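Local structure of CG5036 (Drosophila melanogaster, 4IGU) at residues A[57-62]-A[114-119]. The protein is a regulator of G-protein signalling whose RGS domain, the part studied here, binds G-protein alpha subunits, probably speeding their GTP hydrolysis and restraining GDP release. Sequence-based numbering, arbitrary orientation.
Sequences ACEDLK and EAQIQI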
# COMPACT_ATOMS: atom_id res chain seq x y z
N ALA A 57 -1.83 -2.61 -6.07
CA ALA A 57 -2.00 -3.53 -7.20
C ALA A 57 -3.12 -4.52 -6.91
O ALA A 57 -3.88 -4.88 -7.81
CB ALA A 57 -0.69 -4.26 -7.52
N CYS A 58 -3.19 -4.98 -5.67
CA CYS A 58 -4.29 -5.85 -5.25
C CYS A 58 -5.66 -5.16 -5.32
O CYS A 58 -6.64 -5.78 -5.73
CB CYS A 58 -4.06 -6.40 -3.85
SG CYS A 58 -2.64 -7.54 -3.75
N GLU A 59 -5.75 -3.90 -4.92
CA GLU A 59 -7.03 -3.18 -5.02
C GLU A 59 -7.44 -3.03 -6.48
O GLU A 59 -8.62 -3.14 -6.83
CB GLU A 59 -6.94 -1.81 -4.36
CG GLU A 59 -6.79 -1.86 -2.85
CD GLU A 59 -8.07 -2.34 -2.18
OE1 GLU A 59 -9.02 -1.53 -2.10
OE2 GLU A 59 -8.12 -3.52 -1.75
N ASP A 60 -6.48 -2.76 -7.34
CA ASP A 60 -6.77 -2.61 -8.76
C ASP A 60 -7.24 -3.93 -9.36
O ASP A 60 -8.17 -3.96 -10.18
CB ASP A 60 -5.53 -2.09 -9.48
CG ASP A 60 -5.74 -1.97 -10.96
OD1 ASP A 60 -6.33 -0.94 -11.38
OD2 ASP A 60 -5.34 -2.90 -11.69
N LEU A 61 -6.61 -5.03 -8.95
CA LEU A 61 -6.97 -6.35 -9.45
C LEU A 61 -8.44 -6.65 -9.16
O LEU A 61 -9.12 -7.29 -9.97
CB LEU A 61 -6.08 -7.44 -8.83
CG LEU A 61 -6.41 -8.89 -9.24
CD1 LEU A 61 -6.06 -9.15 -10.71
CD2 LEU A 61 -5.72 -9.92 -8.31
N LYS A 62 -8.93 -6.15 -8.03
CA LYS A 62 -10.30 -6.46 -7.61
C LYS A 62 -11.34 -5.89 -8.55
O LYS A 62 -12.49 -6.36 -8.59
CB LYS A 62 -10.54 -6.03 -6.16
CG LYS A 62 -9.79 -6.92 -5.15
CD LYS A 62 -9.92 -6.44 -3.71
CE LYS A 62 -9.15 -7.35 -2.75
NZ LYS A 62 -9.75 -8.73 -2.67
N GLU A 114 -5.00 -12.86 1.60
CA GLU A 114 -4.21 -13.11 2.80
C GLU A 114 -2.92 -12.29 2.82
O GLU A 114 -2.51 -11.79 3.87
CB GLU A 114 -3.89 -14.61 2.91
CG GLU A 114 -5.11 -15.48 3.09
CD GLU A 114 -5.20 -16.13 4.47
OE1 GLU A 114 -5.74 -17.25 4.55
OE2 GLU A 114 -4.73 -15.52 5.46
N ALA A 115 -2.27 -12.15 1.67
CA ALA A 115 -1.03 -11.39 1.62
C ALA A 115 -1.34 -9.90 1.72
O ALA A 115 -0.64 -9.15 2.41
CB ALA A 115 -0.23 -11.69 0.34
N GLN A 116 -2.40 -9.46 1.04
CA GLN A 116 -2.74 -8.03 1.06
C GLN A 116 -3.02 -7.56 2.49
O GLN A 116 -2.55 -6.50 2.90
CB GLN A 116 -3.93 -7.74 0.14
CG GLN A 116 -4.31 -6.25 0.09
CD GLN A 116 -5.58 -5.99 -0.71
OE1 GLN A 116 -6.42 -6.88 -0.88
NE2 GLN A 116 -5.74 -4.76 -1.19
N ILE A 117 -3.75 -8.37 3.25
CA ILE A 117 -4.05 -8.04 4.65
C ILE A 117 -2.79 -7.98 5.50
O ILE A 117 -2.60 -7.06 6.31
CB ILE A 117 -5.01 -9.06 5.27
CG1 ILE A 117 -6.35 -9.05 4.54
CG2 ILE A 117 -5.22 -8.78 6.75
CD1 ILE A 117 -7.25 -10.23 4.92
N GLN A 118 -1.93 -8.97 5.34
CA GLN A 118 -0.66 -9.02 6.07
C GLN A 118 0.18 -7.77 5.78
O GLN A 118 0.76 -7.16 6.68
CB GLN A 118 0.08 -10.29 5.66
CG GLN A 118 1.29 -10.64 6.49
CD GLN A 118 1.56 -12.15 6.50
OE1 GLN A 118 2.45 -12.65 5.80
NE2 GLN A 118 0.79 -12.87 7.31
N ILE A 119 0.21 -7.36 4.52
CA ILE A 119 0.96 -6.16 4.15
C ILE A 119 0.28 -4.86 4.63
O ILE A 119 0.96 -3.92 5.06
CB ILE A 119 1.26 -6.12 2.63
CG1 ILE A 119 2.08 -7.34 2.21
CG2 ILE A 119 1.99 -4.83 2.26
CD1 ILE A 119 3.36 -7.51 2.98
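Gln116 reaches across to Cys58, Glu59 and Lys62, which meet the face, the nitrogen and the oxygen of its amide. With CG anti to the backbone N (chi1 -179°) and the chain beyond extended, the amide is carried to the facing helix. The close-packed part lies at Cys58, a buried residue whose CB sits over the flat face of the amide, 3.5 Å from Gln116 CD, while its SG lies 4.1 Å from Gln116 CB. Toward the more open side, Gln116 NE2 donates a bent hydrogen bond of 2.7 Å to Glu59 OE2, meeting the oxygen on its anti side and somewhat out of the carboxylate plane; the flat groups are turned 48° apart. A bend at chi2 (-70°) brings this carboxylate back toward Gln116. Lys62, also on the open side, meets Gln116 OE1 through its methylene CE at 3.3 Å, while its ammonium group turns to a salt bridge with Asp113. A leucine in place of Gln116 would probably leave the Glu59 carboxylate without its amide donor and free to turn. The contact joins helix 50-61 to helix 113-132 in the RGS bundle, where Cys58 also touches Phe112, Trp55 touches Gln116, and Ala57 and Leu61 pack against helix 67-81.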